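Local atomic coordinates of glutaredoxin (Chlorella sorokiniana, PDB entry 4I2U), a protein that probably catalyses glutathione-dependent thiol-disulfide exchange in cell redox homeostasis, and binds glutathione on a thioredoxin fold. Residues Q6-T11 / D60-L65; S21-P26 / A46-G51; C28-R33 / G83-D88; E36-K41 / K95-L100. One frame throughout, in Å; residues are numbered along the deposited sequence. Where two conformers were deposited one is given.

Interaction 1. Residues Q6-T11 / D60-L65; sequences QLVDST and DYLLEL
Two helices on one side of the thioredoxin-fold sheet meet here: helix 3-14 and helix 55-66. Both rest on F20 of strand 17-21, through V8 and L62. The two segment axes pass 10.4 Å apart and run 57° from parallel. V8 and Y61 carry most of the contact. Y61 CG stands anti to the backbone N (chi1 179°), which sends the ring across to helix 3-14. There the hydroxyl OH donates to D9 OD1 at 2.6 Å. The proton goes to the syn lone pair of that oxygen, and the carboxylate is turned 67° from the ring plane. The second oxygen, D9 OD2, has its own partner in a salt bridge to K5. Thus both D9 oxygens are held. V8 lies along the ring edge, with CB 3.5 Å from Y61 CD2. L65 CB covers one face of the same ring, 4.1 Å above its plane and toward the rim. An alanine here in place of Y61 would remove the ring and its OH, and would probably cost D9 its bond to the other helix and leave V8 without its packing against the ring. Beyond the ring the packing is looser and apolar: V8 CG1 sits 4.1 Å from L62 CD2 and 4.2 Å from L65 CD2.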
# COMPACT_ATOMS: atom_id res chain seq x y z
N GLN A 6 -15.35 -2.59 5.01
CA GLN A 6 -14.82 -3.37 6.12
C GLN A 6 -13.50 -4.02 5.74
O GLN A 6 -12.56 -4.08 6.54
CB GLN A 6 -15.83 -4.43 6.55
CG GLN A 6 -15.49 -5.12 7.86
CD GLN A 6 -16.49 -6.19 8.23
OE1 GLN A 6 -16.29 -7.37 7.92
NE2 GLN A 6 -17.58 -5.80 8.89
N LEU A 7 -13.43 -4.53 4.51
CA LEU A 7 -12.19 -5.12 4.03
C LEU A 7 -11.04 -4.12 4.05
O LEU A 7 -9.96 -4.40 4.58
CB LEU A 7 -12.38 -5.66 2.61
CG LEU A 7 -11.20 -6.32 1.89
CD1 LEU A 7 -10.17 -5.34 1.35
CD2 LEU A 7 -10.52 -7.33 2.79
N VAL A 8 -11.24 -2.94 3.49
CA VAL A 8 -10.16 -1.97 3.43
C VAL A 8 -9.77 -1.52 4.83
O VAL A 8 -8.58 -1.52 5.18
CB VAL A 8 -10.55 -0.77 2.55
CG1 VAL A 8 -9.52 0.32 2.67
CG2 VAL A 8 -10.69 -1.22 1.09
N ASP A 9 -10.75 -1.13 5.64
CA ASP A 9 -10.46 -0.61 6.97
C ASP A 9 -9.72 -1.65 7.81
O ASP A 9 -8.71 -1.33 8.47
CB ASP A 9 -11.73 -0.20 7.71
CG ASP A 9 -12.42 1.03 7.10
OD1 ASP A 9 -11.85 1.69 6.21
OD2 ASP A 9 -13.53 1.34 7.59
N SER A 10 -10.21 -2.88 7.81
CA SER A 10 -9.60 -3.94 8.61
C SER A 10 -8.21 -4.28 8.10
O SER A 10 -7.32 -4.60 8.87
CB SER A 10 -10.47 -5.19 8.59
OG SER A 10 -11.70 -4.97 9.25
N THR A 11 -8.03 -4.23 6.79
CA THR A 11 -6.74 -4.58 6.24
C THR A 11 -5.68 -3.54 6.61
O THR A 11 -4.56 -3.92 7.00
CB THR A 11 -6.82 -4.76 4.72
OG1 THR A 11 -7.71 -5.83 4.41
CG2 THR A 11 -5.45 -5.09 4.13
N ASP A 60 -13.89 1.87 -5.31
CA ASP A 60 -14.87 2.90 -4.96
C ASP A 60 -14.66 3.39 -3.53
O ASP A 60 -14.69 4.59 -3.27
CB ASP A 60 -16.29 2.35 -5.10
CG ASP A 60 -16.74 2.20 -6.52
OD1 ASP A 60 -16.11 2.78 -7.43
OD2 ASP A 60 -17.77 1.51 -6.70
N TYR A 61 -14.46 2.48 -2.59
CA TYR A 61 -14.21 2.91 -1.23
C TYR A 61 -12.88 3.62 -1.14
O TYR A 61 -12.74 4.60 -0.39
CB TYR A 61 -14.28 1.76 -0.24
CG TYR A 61 -13.99 2.24 1.16
CD1 TYR A 61 -14.79 3.21 1.77
CD2 TYR A 61 -12.89 1.77 1.86
CE1 TYR A 61 -14.49 3.67 3.06
CE2 TYR A 61 -12.59 2.22 3.13
CZ TYR A 61 -13.39 3.17 3.73
OH TYR A 61 -13.13 3.62 5.02
N LEU A 62 -11.85 3.14 -1.84
CA LEU A 62 -10.58 3.85 -1.84
C LEU A 62 -10.71 5.29 -2.34
O LEU A 62 -10.00 6.18 -1.86
CB LEU A 62 -9.52 3.06 -2.63
CG LEU A 62 -9.07 1.77 -1.93
CD1 LEU A 62 -8.34 0.83 -2.89
CD2 LEU A 62 -8.17 2.10 -0.73
N LEU A 63 -11.62 5.54 -3.28
CA LEU A 63 -11.89 6.91 -3.70
C LEU A 63 -12.42 7.71 -2.51
O LEU A 63 -11.99 8.85 -2.25
CB LEU A 63 -12.91 6.90 -4.83
CG LEU A 63 -13.50 8.24 -5.24
CD1 LEU A 63 -12.44 9.23 -5.69
CD2 LEU A 63 -14.53 8.02 -6.32
N GLU A 64 -13.35 7.13 -1.76
CA GLU A 64 -13.88 7.81 -0.58
C GLU A 64 -12.81 8.07 0.46
O GLU A 64 -12.75 9.16 1.06
CB GLU A 64 -15.03 7.01 0.02
CG GLU A 64 -16.23 6.84 -0.87
CD GLU A 64 -17.33 6.11 -0.16
OE1 GLU A 64 -17.27 4.88 -0.09
OE2 GLU A 64 -18.24 6.78 0.36
N LEU A 65 -11.95 7.09 0.73
CA LEU A 65 -10.99 7.22 1.82
C LEU A 65 -9.80 8.07 1.44
O LEU A 65 -9.28 8.80 2.29
CB LEU A 65 -10.53 5.82 2.24
CG LEU A 65 -9.56 5.77 3.42
CD1 LEU A 65 -10.12 6.49 4.66
CD2 LEU A 65 -9.20 4.32 3.73

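Interaction 2. Residues S21-P26 / A46-G51; sequences SKTYCP and AIELDG. With GSH (glutathione), chain B.
S21 is satisfied by backbone and side chain together. Its N donates to I47 O at 2.8 Å. Its O accepts from L49 N at 2.7 Å, with an almost straight N-H (179°). These two bonds pair strands 17-21 and 45-48 in parallel. S21 OG gives its proton to the syn lone pair of E48 OE1, 2.7 Å away. The bend of E48 at chi2 (-62°) brings that carboxylate round, and K32 forms a salt bridge to OE2. D50 OD1 takes T23 N at 2.9 Å from above the carboxylate plane. D50 OD2 takes T23 OG1 at 2.6 Å on its syn lone pair. This double grip ties the turn K22-C25 to the loop just after strand 45-48. K22 extends fully beyond CG, and its NZ donates to the glycyl carboxylate of glutathione (O31) at 2.8 Å and to Q59 OE1. A water on L49 O adds a weak third link to NZ. C25 sits at the N-cap of the next helix, where SG caps a backbone N and lies 3.6 Å from glutathione SG2. The arrangement is typical of the thioredoxin fold: a beta-alpha-beta unit whose first strand leads into the CxxC cysteines, probably redox-active as in other glutaredoxins.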
# COMPACT_ATOMS: atom_id res chain seq x y z
N SER A 21 -3.59 -3.07 -5.27
CA SER A 21 -2.82 -3.26 -6.48
C SER A 21 -3.66 -3.90 -7.56
O SER A 21 -4.77 -4.37 -7.32
CB SER A 21 -1.64 -4.17 -6.09
OG SER A 21 -0.85 -4.60 -7.20
N LYS A 22 -3.15 -3.88 -8.78
CA LYS A 22 -3.56 -4.81 -9.83
C LYS A 22 -2.32 -5.43 -10.41
O LYS A 22 -1.28 -4.78 -10.53
CB LYS A 22 -4.38 -4.11 -10.92
CG LYS A 22 -5.72 -3.68 -10.40
CD LYS A 22 -6.59 -2.95 -11.39
CE LYS A 22 -7.86 -2.46 -10.73
NZ LYS A 22 -8.75 -1.78 -11.69
N THR A 23 -2.40 -6.71 -10.74
CA THR A 23 -1.20 -7.48 -11.09
C THR A 23 -0.45 -6.94 -12.30
O THR A 23 0.77 -7.07 -12.39
CB THR A 23 -1.53 -8.96 -11.35
OG1 THR A 23 -2.47 -9.08 -12.41
CG2 THR A 23 -2.07 -9.62 -10.08
N TYR A 24 -1.18 -6.33 -13.22
CA TYR A 24 -0.66 -5.92 -14.52
C TYR A 24 -0.17 -4.48 -14.58
O TYR A 24 0.36 -4.05 -15.60
CB TYR A 24 -1.76 -6.09 -15.56
CG TYR A 24 -3.05 -5.37 -15.27
CD1 TYR A 24 -3.14 -3.99 -15.37
CD2 TYR A 24 -4.21 -6.07 -14.92
CE1 TYR A 24 -4.33 -3.31 -15.13
CE2 TYR A 24 -5.40 -5.40 -14.68
CZ TYR A 24 -5.44 -4.02 -14.80
OH TYR A 24 -6.61 -3.31 -14.64
N CYS A 25 -0.33 -3.74 -13.48
CA CYS A 25 -0.06 -2.31 -13.48
C CYS A 25 1.40 -1.99 -13.13
O CYS A 25 1.90 -2.43 -12.10
CB CYS A 25 -0.97 -1.64 -12.46
SG CYS A 25 -0.54 0.08 -12.05
N PRO A 26 2.08 -1.21 -13.99
CA PRO A 26 3.48 -0.90 -13.71
C PRO A 26 3.69 0.02 -12.51
O PRO A 26 4.75 0.02 -11.91
CB PRO A 26 3.96 -0.23 -14.99
CG PRO A 26 2.69 0.38 -15.58
CD PRO A 26 1.63 -0.63 -15.27
N ALA A 46 -0.29 -7.23 -0.25
CA ALA A 46 -0.70 -6.76 -1.56
C ALA A 46 -2.04 -7.36 -1.92
O ALA A 46 -2.16 -8.58 -2.11
CB ALA A 46 0.33 -7.17 -2.60
N ILE A 47 -3.04 -6.50 -2.05
CA ILE A 47 -4.41 -6.91 -2.32
C ILE A 47 -4.66 -6.64 -3.81
O ILE A 47 -4.68 -5.47 -4.22
CB ILE A 47 -5.42 -6.13 -1.45
CG1 ILE A 47 -5.11 -6.21 0.06
CG2 ILE A 47 -6.84 -6.59 -1.77
CD1 ILE A 47 -5.09 -7.61 0.64
N GLU A 48 -4.78 -7.70 -4.61
CA GLU A 48 -4.91 -7.57 -6.05
C GLU A 48 -6.37 -7.42 -6.45
O GLU A 48 -7.15 -8.39 -6.42
CB GLU A 48 -4.29 -8.75 -6.78
CG GLU A 48 -2.82 -8.98 -6.44
CD GLU A 48 -1.87 -7.84 -6.80
OE1 GLU A 48 -2.22 -6.92 -7.54
OE2 GLU A 48 -0.71 -7.90 -6.33
N LEU A 49 -6.73 -6.23 -6.89
CA LEU A 49 -8.11 -5.87 -7.17
C LEU A 49 -8.57 -6.34 -8.55
O LEU A 49 -9.76 -6.25 -8.84
CB LEU A 49 -8.28 -4.36 -7.02
CG LEU A 49 -7.90 -3.84 -5.65
CD1 LEU A 49 -8.18 -2.35 -5.54
CD2 LEU A 49 -8.61 -4.57 -4.55
N ASP A 50 -7.66 -6.81 -9.40
CA ASP A 50 -8.05 -7.52 -10.60
C ASP A 50 -8.33 -9.01 -10.32
O ASP A 50 -8.96 -9.68 -11.14
CB ASP A 50 -7.01 -7.34 -11.71
CG ASP A 50 -5.63 -7.87 -11.34
OD1 ASP A 50 -5.15 -7.61 -10.22
OD2 ASP A 50 -4.99 -8.54 -12.19
N GLY A 51 -7.89 -9.51 -9.17
CA GLY A 51 -8.19 -10.88 -8.75
C GLY A 51 -9.48 -10.95 -7.94
O GLY A 51 -10.32 -11.82 -8.18
N1 GSH B . 0.60 8.17 -11.26
CA1 GSH B . -0.24 7.11 -10.68
C1 GSH B . 0.59 6.41 -9.64
O11 GSH B . 1.76 6.82 -9.47
O12 GSH B . 0.11 5.47 -8.96
CB1 GSH B . -0.72 6.21 -11.82
CG1 GSH B . -1.69 5.13 -11.37
CD1 GSH B . -2.60 4.68 -12.50
OE1 GSH B . -3.12 5.48 -13.27
N2 GSH B . -2.84 3.38 -12.59
CA2 GSH B . -3.79 2.83 -13.56
C2 GSH B . -5.19 2.75 -13.01
O2 GSH B . -5.40 2.82 -11.81
CB2 GSH B . -3.32 1.46 -14.04
SG2 GSH B . -1.82 1.56 -15.06
N3 GSH B . -6.18 2.64 -13.89
CA3 GSH B . -7.56 2.69 -13.47
C3 GSH B . -8.05 1.46 -12.75
O31 GSH B . -7.39 0.40 -12.75
O32 GSH B . -9.16 1.59 -12.17
O HOH W 1 -11.19 -3.65 -10.08

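Interaction 3. Residues C28-R33 / G83-D88; sequences CVKGKR and GGDDTD. With GSH (glutathione), chain B.
Helix 26-36 and the start of helix 84-93 run nearly parallel in this contact. The segment axes pass 7.9 Å apart with a 20° angle between them. Two glycines let the backbones come close, G31 CA lying 4.5 Å from G84 CA. K30 bridges the pair beside them. Its CB points toward the other helix, and CG follows anti to the backbone N (chi1 178°). CG packs on D88 CB at 3.8 Å. CD then passes G84 O at 3.7 Å. The chain bends at chi3 (-60°), so that CE comes beside D85 OD1. The tip, NZ, completes a salt bridge to the same D85 OD1 at 2.7 Å, meeting it nearly along the C-O axis. A water joins the other end of the contact, donating to both K30 O and D88 OD1. T87 CG2 faces G31 O, while T87 OG1 bonds back to G83 O. Helix 84-93 starts at the glutathione. G84 N donates to glutathione O12 at 2.9 Å, and D85 N donates to O11 at 2.9 Å. At the N-cap, a CB on G83 would clash with O12. These two N-H groups, at the positive end of the helix dipole, would be expected to stabilise the alpha-carboxylate of the gamma-glutamyl residue. K30 probably offsets the negative charge of D85 close beside it.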
# COMPACT_ATOMS: atom_id res chain seq x y z
N CYS A 28 1.88 -0.25 -9.75
CA CYS A 28 1.82 -1.22 -8.67
C CYS A 28 3.14 -1.96 -8.54
O CYS A 28 3.66 -2.12 -7.43
CB CYS A 28 0.65 -2.19 -8.89
SG CYS A 28 -0.93 -1.36 -8.79
N VAL A 29 3.70 -2.38 -9.67
CA VAL A 29 5.02 -3.02 -9.65
C VAL A 29 6.06 -2.07 -9.05
O VAL A 29 6.89 -2.47 -8.22
CB VAL A 29 5.44 -3.45 -11.08
CG1 VAL A 29 6.88 -3.91 -11.10
CG2 VAL A 29 4.51 -4.54 -11.59
N LYS A 30 6.03 -0.82 -9.47
CA LYS A 30 6.98 0.17 -8.96
C LYS A 30 6.84 0.36 -7.44
O LYS A 30 7.83 0.44 -6.72
CB LYS A 30 6.74 1.50 -9.68
CG LYS A 30 7.61 2.66 -9.24
CD LYS A 30 7.15 3.97 -9.92
CE LYS A 30 7.22 3.90 -11.44
NZ LYS A 30 7.21 5.29 -12.01
N GLY A 31 5.61 0.43 -6.94
CA GLY A 31 5.37 0.57 -5.52
C GLY A 31 5.86 -0.64 -4.74
O GLY A 31 6.48 -0.52 -3.68
N LYS A 32 5.57 -1.84 -5.26
CA LYS A 32 6.06 -3.06 -4.65
C LYS A 32 7.57 -3.10 -4.58
O LYS A 32 8.14 -3.40 -3.53
CB LYS A 32 5.54 -4.28 -5.39
CG LYS A 32 4.04 -4.50 -5.24
CD LYS A 32 3.54 -5.50 -6.27
CE LYS A 32 2.09 -5.88 -6.03
NZ LYS A 32 1.58 -6.69 -7.14
N ARG A 33 8.25 -2.78 -5.69
CA ARG A 33 9.70 -2.82 -5.70
C ARG A 33 10.30 -1.82 -4.74
O ARG A 33 11.32 -2.09 -4.10
CB ARG A 33 10.23 -2.63 -7.13
CG ARG A 33 9.99 -3.85 -8.01
CD ARG A 33 10.33 -3.59 -9.49
NE ARG A 33 10.24 -4.82 -10.28
CZ ARG A 33 10.16 -4.87 -11.61
NH1 ARG A 33 10.15 -3.75 -12.33
NH2 ARG A 33 10.10 -6.05 -12.22
N GLY A 83 0.26 6.85 -4.43
CA GLY A 83 0.34 5.80 -5.43
C GLY A 83 1.75 5.33 -5.69
O GLY A 83 2.62 5.37 -4.80
N GLY A 84 2.00 4.83 -6.90
CA GLY A 84 3.27 4.20 -7.19
C GLY A 84 4.41 5.19 -7.30
O GLY A 84 5.50 4.97 -6.73
N ASP A 85 4.20 6.28 -8.04
CA ASP A 85 5.20 7.32 -8.13
C ASP A 85 5.50 7.89 -6.75
O ASP A 85 6.64 8.11 -6.41
CB ASP A 85 4.75 8.43 -9.07
CG ASP A 85 4.80 8.02 -10.53
OD1 ASP A 85 5.46 7.02 -10.87
OD2 ASP A 85 4.15 8.73 -11.31
N ASP A 86 4.46 8.12 -5.95
CA ASP A 86 4.67 8.68 -4.61
C ASP A 86 5.49 7.73 -3.75
O ASP A 86 6.41 8.16 -3.03
CB ASP A 86 3.34 8.93 -3.88
CG ASP A 86 2.50 9.99 -4.52
OD1 ASP A 86 3.04 10.98 -5.05
OD2 ASP A 86 1.26 9.83 -4.46
N THR A 87 5.17 6.45 -3.79
CA THR A 87 5.85 5.48 -2.94
C THR A 87 7.30 5.36 -3.36
O THR A 87 8.20 5.28 -2.50
CB THR A 87 5.13 4.13 -2.99
OG1 THR A 87 3.80 4.26 -2.48
CG2 THR A 87 5.85 3.09 -2.14
N ASP A 88 7.56 5.32 -4.65
CA ASP A 88 8.93 5.29 -5.15
C ASP A 88 9.71 6.53 -4.72
O ASP A 88 10.86 6.43 -4.30
CB ASP A 88 8.90 5.18 -6.66
CG ASP A 88 10.27 5.03 -7.25
OD1 ASP A 88 10.84 3.93 -7.12
OD2 ASP A 88 10.77 6.03 -7.80
N1 GSH B . 0.60 8.17 -11.26
CA1 GSH B . -0.24 7.11 -10.68
C1 GSH B . 0.59 6.41 -9.64
O11 GSH B . 1.76 6.82 -9.47
O12 GSH B . 0.11 5.47 -8.96
CB1 GSH B . -0.72 6.21 -11.82
CG1 GSH B . -1.69 5.13 -11.37
CD1 GSH B . -2.60 4.68 -12.50
OE1 GSH B . -3.12 5.48 -13.27
N2 GSH B . -2.84 3.38 -12.59
CA2 GSH B . -3.79 2.83 -13.56
C2 GSH B . -5.19 2.75 -13.01
O2 GSH B . -5.40 2.82 -11.81
CB2 GSH B . -3.32 1.46 -14.04
SG2 GSH B . -1.82 1.56 -15.06
N3 GSH B . -6.18 2.64 -13.89
CA3 GSH B . -7.56 2.69 -13.47
C3 GSH B . -8.05 1.46 -12.75
O31 GSH B . -7.39 0.40 -12.75
O32 GSH B . -9.16 1.59 -12.17
O HOH W 2 10.45 1.24 -7.37

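Interaction 4. Residues E36-K41 / K95-L100; sequences EKFLPK and KLEVML
The best-held polar atom here is L96 O, which takes the shorter of the two backbone bonds within helix segment 95-100: one bond, from L100 N at 2.8 Å. It belongs to helix 95-102, the last helix of this thioredoxin-fold chain. Across to the loop after helix 26-36 the contact is made by carbon packing, and F38 leads it. F38 CG stands anti to its carbonyl carbon (chi1 -52°), and the ring reaches the helix. E97 crosses over one face. Its CG lies 3.7 Å from the centroid of the F38 ring, a CH-pi contact 27° off the ring normal. The E97 carboxylate stays nearly flat against the ring, 18° from its plane. K37 CB covers the opposite face, 3.9 Å above the F38 ring plane. L100 crosses F38 at about a right angle, with CD1 3.8 Å from F38 CB. L96 CD2 reaches F38 CE2 at 4.1 Å. An alanine here in place of F38 would remove the ring, and would probably lose the E97 CH-pi contact and loosen the loop against the helix. L39 and L100 also touch V17 of strand 17-21, an inner strand of the sheet. They meet tip to tip, L39 CD1 lying 4.0 Å from L100 CD2.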
# COMPACT_ATOMS: atom_id res chain seq x y z
N GLU A 36 10.00 -3.30 -1.31
CA GLU A 36 10.83 -4.49 -1.17
C GLU A 36 12.29 -4.17 -0.96
O GLU A 36 13.06 -5.06 -0.60
CB GLU A 36 10.67 -5.39 -2.39
CG GLU A 36 9.32 -6.11 -2.44
CD GLU A 36 8.97 -6.67 -3.80
OE1 GLU A 36 9.85 -6.70 -4.69
OE2 GLU A 36 7.81 -7.08 -3.97
N LYS A 37 12.69 -2.91 -1.12
CA LYS A 37 14.04 -2.51 -0.74
C LYS A 37 14.22 -2.64 0.76
O LYS A 37 15.34 -2.80 1.24
CB LYS A 37 14.30 -1.06 -1.13
CG LYS A 37 14.27 -0.77 -2.62
CD LYS A 37 14.34 0.73 -2.86
CE LYS A 37 14.36 1.07 -4.34
NZ LYS A 37 15.71 0.86 -4.95
N PHE A 38 13.14 -2.55 1.52
CA PHE A 38 13.22 -2.46 2.98
C PHE A 38 12.60 -3.63 3.70
O PHE A 38 12.99 -3.91 4.84
CB PHE A 38 12.56 -1.17 3.44
CG PHE A 38 13.08 0.04 2.73
CD1 PHE A 38 14.38 0.44 2.93
CD2 PHE A 38 12.30 0.73 1.83
CE1 PHE A 38 14.90 1.53 2.28
CE2 PHE A 38 12.81 1.84 1.17
CZ PHE A 38 14.11 2.23 1.39
N LEU A 39 11.64 -4.30 3.05
CA LEU A 39 10.82 -5.34 3.64
C LEU A 39 10.71 -6.51 2.70
O LEU A 39 10.66 -6.33 1.48
CB LEU A 39 9.38 -4.84 3.76
CG LEU A 39 9.13 -3.46 4.34
CD1 LEU A 39 7.77 -2.95 3.93
CD2 LEU A 39 9.25 -3.49 5.85
N PRO A 40 10.58 -7.72 3.24
CA PRO A 40 10.32 -8.82 2.33
C PRO A 40 8.87 -8.83 1.88
O PRO A 40 8.00 -8.24 2.53
CB PRO A 40 10.63 -10.06 3.17
CG PRO A 40 10.56 -9.63 4.58
CD PRO A 40 10.79 -8.15 4.63
N LYS A 41 8.63 -9.52 0.78
CA LYS A 41 7.28 -9.63 0.21
C LYS A 41 6.28 -10.19 1.22
O LYS A 41 5.11 -9.81 1.20
CB LYS A 41 7.29 -10.53 -1.03
CG LYS A 41 8.04 -9.95 -2.20
CD LYS A 41 7.90 -10.83 -3.44
CE LYS A 41 8.99 -10.51 -4.46
NZ LYS A 41 8.93 -11.39 -5.66
N LYS A 95 11.85 9.36 3.48
CA LYS A 95 10.64 9.47 4.28
C LYS A 95 9.93 8.14 4.46
O LYS A 95 9.29 7.89 5.49
CB LYS A 95 9.69 10.51 3.69
CG LYS A 95 10.21 11.91 3.73
CD LYS A 95 9.17 12.87 3.17
CE LYS A 95 9.71 14.27 3.05
NZ LYS A 95 10.87 14.48 3.95
N LEU A 96 9.99 7.26 3.47
CA LEU A 96 9.36 5.96 3.61
C LEU A 96 10.04 5.18 4.73
O LEU A 96 9.37 4.58 5.58
CB LEU A 96 9.41 5.19 2.30
CG LEU A 96 8.77 3.79 2.37
CD1 LEU A 96 7.29 3.85 2.77
CD2 LEU A 96 8.92 3.12 1.04
N GLU A 97 11.35 5.20 4.77
CA GLU A 97 12.08 4.52 5.83
C GLU A 97 11.70 5.06 7.20
O GLU A 97 11.54 4.31 8.14
CB GLU A 97 13.59 4.65 5.63
CG GLU A 97 14.13 3.77 4.55
CD GLU A 97 15.51 4.21 4.12
OE1 GLU A 97 15.61 5.09 3.25
OE2 GLU A 97 16.50 3.68 4.67
N VAL A 98 11.56 6.38 7.32
CA VAL A 98 11.14 6.95 8.60
C VAL A 98 9.77 6.38 8.99
O VAL A 98 9.57 5.97 10.13
CB VAL A 98 11.08 8.50 8.54
CG1 VAL A 98 10.42 9.08 9.81
CG2 VAL A 98 12.48 9.08 8.35
N MET A 99 8.84 6.36 8.05
CA MET A 99 7.52 5.81 8.36
C MET A 99 7.55 4.34 8.73
O MET A 99 6.84 3.91 9.65
CB MET A 99 6.57 6.01 7.18
CG MET A 99 6.21 7.47 6.99
SD MET A 99 4.92 7.78 5.79
CE MET A 99 5.82 7.42 4.35
N LEU A 100 8.36 3.57 8.03
CA LEU A 100 8.47 2.14 8.33
C LEU A 100 9.11 1.90 9.69
O LEU A 100 8.67 1.02 10.44
CB LEU A 100 9.25 1.43 7.24
CG LEU A 100 8.61 1.38 5.84
CD1 LEU A 100 9.59 0.79 4.87
CD2 LEU A 100 7.33 0.56 5.83

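How the interactions relate
From the N terminus, helix 3-14 is joined to helix 55-66 by interaction 1, which closes the first long loop. Interaction 2 nests inside that loop, tying the turn after strand 17-21 to strand 45-48. L62 and L49 pack where the two meet. Interaction 3 starts inside both and closes later, on helix 84-93, so it crosses them. K32 links it back to E48 of interaction 2, and both contacts hold the glutathione. Interaction 4 starts later still and ends on helix 95-102, crossing all the others. It touches interaction 3 through T87 and L96. Interactions 3 and 4 lie across the chain's centre from interaction 1.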